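Local coordinates for LP15968p (Drosophila melanogaster, PDB 3MN8), which releases C-terminal arginine or lysine residues from peptides and proteins as a zinc-dependent metallocarboxypeptidase that processes growth factors, peptide hormones and neuropeptides, at residues V94-N99 against Q330-A335; Q109-M114 against I137-T142. One frame throughout, in Å; residues are numbered along the deposited sequence.

Contact 1 of 2, residues V94-N99 against Q330-A335; sequences VKYIAN and QLLRQA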
ATOM      1  N   VAL A  94      -7.446  -1.656  -1.084  1.00 28.64           N
ATOM      2  CA  VAL A  94      -6.004  -1.631  -1.141  1.00 19.59           C
ATOM      3  C   VAL A  94      -5.608  -0.235  -1.586  1.00 31.05           C
ATOM      4  O   VAL A  94      -6.428   0.472  -2.182  1.00 37.75           O
ATOM      5  CB  VAL A  94      -5.485  -2.664  -2.153  1.00 29.01           C
ATOM      6  CG1 VAL A  94      -3.969  -2.686  -2.162  1.00 58.51           C
ATOM      7  CG2 VAL A  94      -6.050  -4.048  -1.842  1.00 30.28           C
ATOM      8  N   LYS A  95      -4.371   0.171  -1.293  1.00 26.53           N
ATOM      9  CA  LYS A  95      -3.863   1.477  -1.727  1.00 30.73           C
ATOM     10  C   LYS A  95      -2.401   1.461  -2.182  1.00 33.95           C
ATOM     11  O   LYS A  95      -1.580   0.676  -1.698  1.00 26.59           O
ATOM     12  CB  LYS A  95      -4.058   2.534  -0.636  1.00 22.00           C
ATOM     13  CG  LYS A  95      -3.272   2.291   0.639  1.00 23.97           C
ATOM     14  CD  LYS A  95      -4.200   2.370   1.849  1.00 25.96           C
ATOM     15  CE  LYS A  95      -3.460   2.874   3.083  1.00 27.43           C
ATOM     16  NZ  LYS A  95      -2.212   2.125   3.396  1.00 39.95           N
ATOM     17  N   TYR A  96      -2.098   2.330  -3.137  1.00 34.32           N
ATOM     18  CA  TYR A  96      -0.719   2.619  -3.523  1.00 38.44           C
ATOM     19  C   TYR A  96      -0.440   4.106  -3.300  1.00 36.84           C
ATOM     20  O   TYR A  96      -1.169   4.965  -3.812  1.00 26.24           O
ATOM     21  CB  TYR A  96      -0.484   2.275  -4.994  1.00 31.09           C
ATOM     22  CG  TYR A  96      -0.108   0.834  -5.238  1.00 33.15           C
ATOM     23  CD1 TYR A  96       0.415   0.051  -4.217  1.00 23.91           C
ATOM     24  CD2 TYR A  96      -0.265   0.257  -6.497  1.00 34.50           C
ATOM     25  CE1 TYR A  96       0.779  -1.260  -4.441  1.00 21.82           C
ATOM     26  CE2 TYR A  96       0.091  -1.061  -6.730  1.00 36.00           C
ATOM     27  CZ  TYR A  96       0.610  -1.817  -5.691  1.00 38.67           C
ATOM     28  OH  TYR A  96       0.967  -3.136  -5.880  1.00 42.20           O
ATOM     29  N   ILE A  97       0.585   4.430  -2.520  1.00 34.10           N
ATOM     30  CA  ILE A  97       0.955   5.838  -2.404  1.00 39.14           C
ATOM     31  C   ILE A  97       2.337   6.056  -2.996  1.00 36.25           C
ATOM     32  O   ILE A  97       3.170   5.149  -2.976  1.00 28.30           O
ATOM     33  CB  ILE A  97       0.885   6.389  -0.955  1.00 34.78           C
ATOM     34  CG1 ILE A  97      -0.535   6.269  -0.365  1.00 34.05           C
ATOM     35  CG2 ILE A  97       1.270   7.857  -0.958  1.00 26.76           C
ATOM     36  CD1 ILE A  97      -0.838   4.971   0.323  1.00 35.03           C
ATOM     37  N   ALA A  98       2.570   7.250  -3.536  1.00 29.19           N
ATOM     38  CA  ALA A  98       3.872   7.591  -4.089  1.00 17.61           C
ATOM     39  C   ALA A  98       4.308   9.010  -3.712  1.00 33.18           C
ATOM     40  O   ALA A  98       3.549   9.777  -3.126  1.00 42.35           O
ATOM     41  CB  ALA A  98       3.847   7.429  -5.590  1.00 17.36           C
ATOM     42  N   ASN A  99       5.549   9.337  -4.047  1.00 36.69           N
ATOM     43  CA  ASN A  99       6.052  10.702  -3.976  1.00 30.31           C
ATOM     44  C   ASN A  99       5.883  11.400  -2.632  1.00 45.08           C
ATOM     45  O   ASN A  99       5.643  12.614  -2.596  1.00 49.91           O
ATOM     46  CB  ASN A  99       5.418  11.563  -5.072  1.00 35.20           C
ATOM     47  CG  ASN A  99       6.162  12.872  -5.283  1.00 38.85           C
ATOM     48  OD1 ASN A  99       5.582  13.950  -5.208  1.00 34.73           O
ATOM     49  ND2 ASN A  99       7.460  12.778  -5.528  1.00 41.19           N
ATOM     50  N   GLN A 330       1.149  -8.129  -9.624  1.00 29.00           N
ATOM     51  CA  GLN A 330       1.299  -9.311  -8.788  1.00 40.94           C
ATOM     52  C   GLN A 330       1.205  -8.999  -7.297  1.00 41.52           C
ATOM     53  O   GLN A 330       0.638  -9.776  -6.535  1.00 48.40           O
ATOM     54  CB  GLN A 330       2.606 -10.033  -9.118  1.00 53.30           C
ATOM     55  CG  GLN A 330       2.591 -10.676 -10.480  1.00 54.92           C
ATOM     56  CD  GLN A 330       1.412 -11.616 -10.644  1.00 56.95           C
ATOM     57  OE1 GLN A 330       1.373 -12.684 -10.043  1.00 56.99           O
ATOM     58  NE2 GLN A 330       0.446 -11.221 -11.465  1.00 64.74           N
ATOM     59  N   LEU A 331       1.762  -7.866  -6.880  1.00 37.19           N
ATOM     60  CA  LEU A 331       1.680  -7.449  -5.481  1.00 28.11           C
ATOM     61  C   LEU A 331       0.222  -7.222  -5.137  1.00 25.90           C
ATOM     62  O   LEU A 331      -0.260  -7.669  -4.100  1.00 30.78           O
ATOM     63  CB  LEU A 331       2.478  -6.168  -5.242  1.00 25.29           C
ATOM     64  CG  LEU A 331       2.617  -5.683  -3.795  1.00 38.68           C
ATOM     65  CD1 LEU A 331       3.516  -4.465  -3.730  1.00 28.76           C
ATOM     66  CD2 LEU A 331       1.271  -5.337  -3.197  1.00 62.32           C
ATOM     67  N   LEU A 332      -0.485  -6.531  -6.016  1.00 22.23           N
ATOM     68  CA  LEU A 332      -1.893  -6.267  -5.762  1.00 35.95           C
ATOM     69  C   LEU A 332      -2.620  -7.570  -5.524  1.00 30.99           C
ATOM     70  O   LEU A 332      -3.402  -7.675  -4.588  1.00 35.41           O
ATOM     71  CB  LEU A 332      -2.534  -5.478  -6.907  1.00 44.24           C
ATOM     72  CG  LEU A 332      -2.089  -4.005  -6.936  1.00 39.91           C
ATOM     73  CD1 LEU A 332      -2.524  -3.291  -8.202  1.00 33.42           C
ATOM     74  CD2 LEU A 332      -2.584  -3.265  -5.709  1.00 25.49           C
ATOM     75  N   ARG A 333      -2.337  -8.577  -6.346  1.00 36.89           N
ATOM     76  CA  ARG A 333      -3.014  -9.879  -6.221  1.00 28.07           C
ATOM     77  C   ARG A 333      -2.675 -10.615  -4.927  1.00 28.72           C
ATOM     78  O   ARG A 333      -3.332 -11.592  -4.569  1.00 51.97           O
ATOM     79  CB  ARG A 333      -2.751 -10.761  -7.441  1.00 24.80           C
ATOM     80  CG  ARG A 333      -3.013 -10.028  -8.748  1.00 44.83           C
ATOM     81  CD  ARG A 333      -3.323 -10.951  -9.916  1.00 61.63           C
ATOM     82  NE  ARG A 333      -4.701 -11.406  -9.898  1.00 63.78           N
ATOM     83  CZ  ARG A 333      -5.622 -11.213 -10.844  1.00 66.76           C
ATOM     84  NH1 ARG A 333      -6.827 -11.713 -10.642  1.00 61.27           N
ATOM     85  NH2 ARG A 333      -5.370 -10.552 -11.972  1.00 63.78           N
ATOM     86  N   GLN A 334      -1.660 -10.129  -4.218  1.00 29.04           N
ATOM     87  CA  GLN A 334      -1.314 -10.660  -2.903  1.00 20.96           C
ATOM     88  C   GLN A 334      -2.345 -10.243  -1.841  1.00 36.96           C
ATOM     89  O   GLN A 334      -2.418 -10.831  -0.761  1.00 48.18           O
ATOM     90  CB  GLN A 334       0.087 -10.206  -2.501  1.00 37.65           C
ATOM     91  CG  GLN A 334       1.230 -10.929  -3.215  1.00 33.08           C
ATOM     92  CD  GLN A 334       1.375 -12.374  -2.749  1.00 39.83           C
ATOM     93  OE1 GLN A 334       1.726 -12.640  -1.600  1.00 47.24           O
ATOM     94  NE2 GLN A 334       1.103 -13.309  -3.643  1.00 33.78           N
ATOM     95  N   ALA A 335      -3.159  -9.240  -2.144  1.00 23.88           N
ATOM     96  CA  ALA A 335      -4.245  -8.891  -1.248  1.00 29.83           C
ATOM     97  C   ALA A 335      -5.317  -9.979  -1.266  1.00 35.53           C
ATOM     98  O   ALA A 335      -6.390  -9.825  -0.681  1.00 36.47           O
ATOM     99  CB  ALA A 335      -4.842  -7.547  -1.623  1.00 21.99           C
TER
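Tyr96 and Leu332 each carry CG anti to their own carbonyl carbon (chi1 -86° and -73°), which sets both CG atoms beside the backbone N of their residues. The tyrosine ring, directed from strand 93-97 against helix 317-333, meets two leucines. Leu332 crosses the ring obliquely, its CD2 lying 3.5 Å from Tyr96 CZ and its CD1 3.7 Å from Tyr96 CE2. Leu331 approaches tip to tip, with CD2 3.5 Å from Tyr96 OH; its CB also lies close to that oxygen. Two residues earlier on the strand, Val94 divides its branches: CG1 sits 3.9 Å from Leu332 CD2, while CG2 reaches Ala335 CB at 3.7 Å. No hydrogen bond joins the two segments, but the phenol oxygen is satisfied by the carbonyl O of Leu328, one turn back on the same helix. A phenylalanine in place of Tyr96 would probably leave the Leu328 carbonyl without this partner and open a small gap between the ring and the two leucines. The chemistry is thus that of an apolar seam between the central sheet of the catalytic domain and its last helix, in which one buried hydroxyl supplies a directional bond.

Contact 2 of 2, residues Q109-M114 against I137-T142; sequences QLLVYM and IYLVPT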
ATOM      1  N   GLN A 109       4.866   8.794 -11.296  1.00 34.30           N
ATOM      2  CA  GLN A 109       4.451   8.547 -12.677  1.00 46.20           C
ATOM      3  C   GLN A 109       3.945   7.132 -12.901  1.00 38.50           C
ATOM      4  O   GLN A 109       3.014   6.929 -13.696  1.00 41.53           O
ATOM      5  CB  GLN A 109       5.567   8.872 -13.673  1.00 47.17           C
ATOM      6  CG  GLN A 109       5.553  10.305 -14.146  1.00 43.44           C
ATOM      7  CD  GLN A 109       4.180  10.733 -14.600  1.00 49.76           C
ATOM      8  OE1 GLN A 109       3.590  11.665 -14.047  1.00 60.82           O
ATOM      9  NE2 GLN A 109       3.657  10.051 -15.607  1.00 39.31           N
ATOM     10  N   LEU A 110       4.539   6.162 -12.201  1.00 24.82           N
ATOM     11  CA  LEU A 110       4.086   4.774 -12.313  1.00 32.50           C
ATOM     12  C   LEU A 110       2.624   4.592 -11.892  1.00 44.21           C
ATOM     13  O   LEU A 110       1.890   3.776 -12.470  1.00 44.29           O
ATOM     14  CB  LEU A 110       4.977   3.836 -11.505  1.00 33.76           C
ATOM     15  CG  LEU A 110       6.381   3.599 -12.070  1.00 38.28           C
ATOM     16  CD1 LEU A 110       7.091   2.561 -11.230  1.00 48.81           C
ATOM     17  CD2 LEU A 110       6.325   3.135 -13.498  1.00 24.76           C
ATOM     18  N   LEU A 111       2.198   5.350 -10.885  1.00 30.08           N
ATOM     19  CA  LEU A 111       0.825   5.253 -10.424  1.00 19.43           C
ATOM     20  C   LEU A 111      -0.100   5.954 -11.394  1.00 31.82           C
ATOM     21  O   LEU A 111      -1.238   5.541 -11.588  1.00 48.39           O
ATOM     22  CB  LEU A 111       0.675   5.843  -9.028  1.00 43.68           C
ATOM     23  CG  LEU A 111       1.230   4.959  -7.916  1.00 42.40           C
ATOM     24  CD1 LEU A 111       0.948   5.560  -6.544  1.00 37.23           C
ATOM     25  CD2 LEU A 111       0.605   3.580  -8.050  1.00 38.88           C
ATOM     26  N   VAL A 112       0.389   7.021 -12.009  1.00 40.22           N
ATOM     27  CA  VAL A 112      -0.389   7.714 -13.016  1.00 33.21           C
ATOM     28  C   VAL A 112      -0.609   6.764 -14.178  1.00 39.32           C
ATOM     29  O   VAL A 112      -1.727   6.621 -14.677  1.00 44.56           O
ATOM     30  CB  VAL A 112       0.336   8.975 -13.484  1.00 38.99           C
ATOM     31  CG1 VAL A 112      -0.175   9.407 -14.841  1.00 18.39           C
ATOM     32  CG2 VAL A 112       0.163  10.086 -12.441  1.00 40.05           C
ATOM     33  N   TYR A 113       0.465   6.094 -14.586  1.00 37.55           N
ATOM     34  CA  TYR A 113       0.395   5.030 -15.590  1.00 42.50           C
ATOM     35  C   TYR A 113      -0.564   3.876 -15.222  1.00 40.48           C
ATOM     36  O   TYR A 113      -1.368   3.439 -16.042  1.00 41.11           O
ATOM     37  CB  TYR A 113       1.796   4.462 -15.839  1.00 40.80           C
ATOM     38  CG  TYR A 113       2.749   5.416 -16.531  1.00 51.38           C
ATOM     39  CD1 TYR A 113       4.129   5.230 -16.453  1.00 54.92           C
ATOM     40  CD2 TYR A 113       2.274   6.494 -17.273  1.00 57.63           C
ATOM     41  CE1 TYR A 113       5.011   6.096 -17.093  1.00 48.02           C
ATOM     42  CE2 TYR A 113       3.145   7.364 -17.917  1.00 48.47           C
ATOM     43  CZ  TYR A 113       4.509   7.159 -17.818  1.00 47.72           C
ATOM     44  OH  TYR A 113       5.373   8.020 -18.447  1.00 53.72           O
ATOM     45  N   MET A 114      -0.466   3.373 -13.998  1.00 29.49           N
ATOM     46  CA  MET A 114      -1.338   2.286 -13.569  1.00 37.76           C
ATOM     47  C   MET A 114      -2.822   2.643 -13.738  1.00 38.25           C
ATOM     48  O   MET A 114      -3.571   1.892 -14.346  1.00 44.27           O
ATOM     49  CB  MET A 114      -1.025   1.878 -12.120  1.00 31.48           C
ATOM     50  CG  MET A 114      -1.914   0.747 -11.563  1.00 29.06           C
ATOM     51  SD  MET A 114      -1.751  -0.854 -12.414  1.00 40.19           S
ATOM     52  CE  MET A 114       0.023  -1.075 -12.262  1.00 62.52           C
ATOM     53  N   ILE A 137      -9.416  -0.671  -5.374  1.00 21.81           N
ATOM     54  CA  ILE A 137      -8.093  -0.119  -5.505  1.00 12.82           C
ATOM     55  C   ILE A 137      -8.045   1.409  -5.454  1.00 29.48           C
ATOM     56  O   ILE A 137      -8.798   2.092  -6.152  1.00 30.61           O
ATOM     57  CB  ILE A 137      -7.446  -0.622  -6.784  1.00 23.67           C
ATOM     58  CG1 ILE A 137      -7.322  -2.161  -6.752  1.00 26.06           C
ATOM     59  CG2 ILE A 137      -6.103   0.063  -6.990  1.00 27.51           C
ATOM     60  CD1 ILE A 137      -7.065  -2.806  -8.134  1.00 19.88           C
ATOM     61  N   TYR A 138      -7.148   1.934  -4.619  1.00 34.27           N
ATOM     62  CA  TYR A 138      -6.917   3.374  -4.498  1.00 25.92           C
ATOM     63  C   TYR A 138      -5.476   3.779  -4.851  1.00 30.46           C
ATOM     64  O   TYR A 138      -4.502   3.227  -4.308  1.00 23.13           O
ATOM     65  CB  TYR A 138      -7.219   3.844  -3.080  1.00 30.80           C
ATOM     66  CG  TYR A 138      -8.646   3.650  -2.651  1.00 30.85           C
ATOM     67  CD1 TYR A 138      -9.106   2.411  -2.254  1.00 24.34           C
ATOM     68  CD2 TYR A 138      -9.527   4.719  -2.627  1.00 27.47           C
ATOM     69  CE1 TYR A 138     -10.405   2.240  -1.846  1.00 29.98           C
ATOM     70  CE2 TYR A 138     -10.823   4.559  -2.220  1.00 22.62           C
ATOM     71  CZ  TYR A 138     -11.261   3.319  -1.830  1.00 31.54           C
ATOM     72  OH  TYR A 138     -12.566   3.130  -1.428  1.00 38.91           O
ATOM     73  N   LEU A 139      -5.359   4.759  -5.746  1.00 34.98           N
ATOM     74  CA  LEU A 139      -4.063   5.230  -6.228  1.00 32.89           C
ATOM     75  C   LEU A 139      -3.797   6.692  -5.846  1.00 37.72           C
ATOM     76  O   LEU A 139      -4.571   7.603  -6.189  1.00 31.42           O
ATOM     77  CB  LEU A 139      -3.954   5.047  -7.744  1.00 19.97           C
ATOM     78  CG  LEU A 139      -4.313   3.669  -8.308  1.00 28.64           C
ATOM     79  CD1 LEU A 139      -4.127   3.651  -9.829  1.00 20.02           C
ATOM     80  CD2 LEU A 139      -3.480   2.582  -7.630  1.00 25.02           C
ATOM     81  N   VAL A 140      -2.696   6.897  -5.126  1.00 38.42           N
ATOM     82  CA  VAL A 140      -2.258   8.222  -4.710  1.00 36.81           C
ATOM     83  C   VAL A 140      -0.867   8.506  -5.297  1.00 41.08           C
ATOM     84  O   VAL A 140       0.162   8.261  -4.646  1.00 45.18           O
ATOM     85  CB  VAL A 140      -2.206   8.329  -3.167  1.00 36.81           C
ATOM     86  CG1 VAL A 140      -1.979   9.779  -2.726  1.00 18.13           C
ATOM     87  CG2 VAL A 140      -3.481   7.764  -2.544  1.00 41.91           C
ATOM     88  N   PRO A 141      -0.829   9.013  -6.539  1.00 38.78           N
ATOM     89  CA  PRO A 141       0.419   9.346  -7.242  1.00 43.74           C
ATOM     90  C   PRO A 141       1.370  10.234  -6.428  1.00 40.31           C
ATOM     91  O   PRO A 141       2.584  10.029  -6.467  1.00 43.31           O
ATOM     92  CB  PRO A 141      -0.077  10.094  -8.489  1.00 33.44           C
ATOM     93  CG  PRO A 141      -1.417   9.540  -8.733  1.00 37.41           C
ATOM     94  CD  PRO A 141      -2.012   9.260  -7.381  1.00 44.90           C
ATOM     95  N   THR A 142       0.833  11.224  -5.721  1.00 39.16           N
ATOM     96  CA  THR A 142       1.652  12.048  -4.838  1.00 41.38           C
ATOM     97  C   THR A 142       0.987  12.309  -3.497  1.00 45.31           C
ATOM     98  O   THR A 142      -0.245  12.387  -3.383  1.00 38.35           O
ATOM     99  CB  THR A 142       2.045  13.409  -5.452  1.00 36.40           C
ATOM    100  OG1 THR A 142       2.850  14.126  -4.509  1.00 45.18           O
ATOM    101  CG2 THR A 142       0.821  14.242  -5.748  1.00 34.18           C
TER
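Leu111, Leu139 and Pro141 bury the most surface where helix 106-121 packs on strand 136-140 and the residues that follow it. The short axes of 109-114 and 137-140 approach to 8.4 Å with their directions at 141°, so the helix runs roughly against the strand. Leu111 points at the strand end and splits its branches: CD1 lies 3.4 Å from Val140 O, whereas CD2 faces Leu139 CD2 at 4.2 Å. Closest along the backbone are Leu111 and Pro141, whose CA atoms are 5.2 Å apart, and Leu111 CB lies 3.9 Å from Pro141 CA. The proline ring is also met by Val112, which crosses it at about a right angle and brings CG2 within 4.0 Å of Pro141 CB. Leu139 CD1 rests against the helix, 3.9 Å from Leu111 O and 4.0 Å from Met114 CG. The methionine bends at chi2 and chi3, leading away from the strand beyond CG, and also touches Leu328 and Leu329 of helix 317-333. Helix 106-121 belongs to the beta-alpha-beta crossover from strand 93-97 to its parallel neighbour 136-140 in the mixed sheet of the M14 peptidase domain, and the contact packs it on the second strand. With no hydrogen bond across it, this buried interface probably depends on dispersion and the exclusion of water between leucine, valine, methionine and proline side chains.

From the N terminus, the chain runs through strand 93-97, passes the zinc ligands His101 and Glu104, and enters helix 106-121. Contact 2 closes the first, short loop when strand 136-140 comes back against that helix, 22 residues lying between its segments. Contact 1 closes only after 230 intervening residues, when helix 317-333 returns to strand 93-97, so contact 2 is nested inside its loop. The two share one sheet: strands 93-97 and 136-140 are parallel neighbours, with Tyr96 O 2.8 Å from Val140 N, a probable hydrogen bond. Tyr96 CB packs 3.5 Å from Leu111 CD2. Together they tie two helices to the central sheet of the M14 peptidase domain in the first carboxypeptidase-like unit (active 1B form).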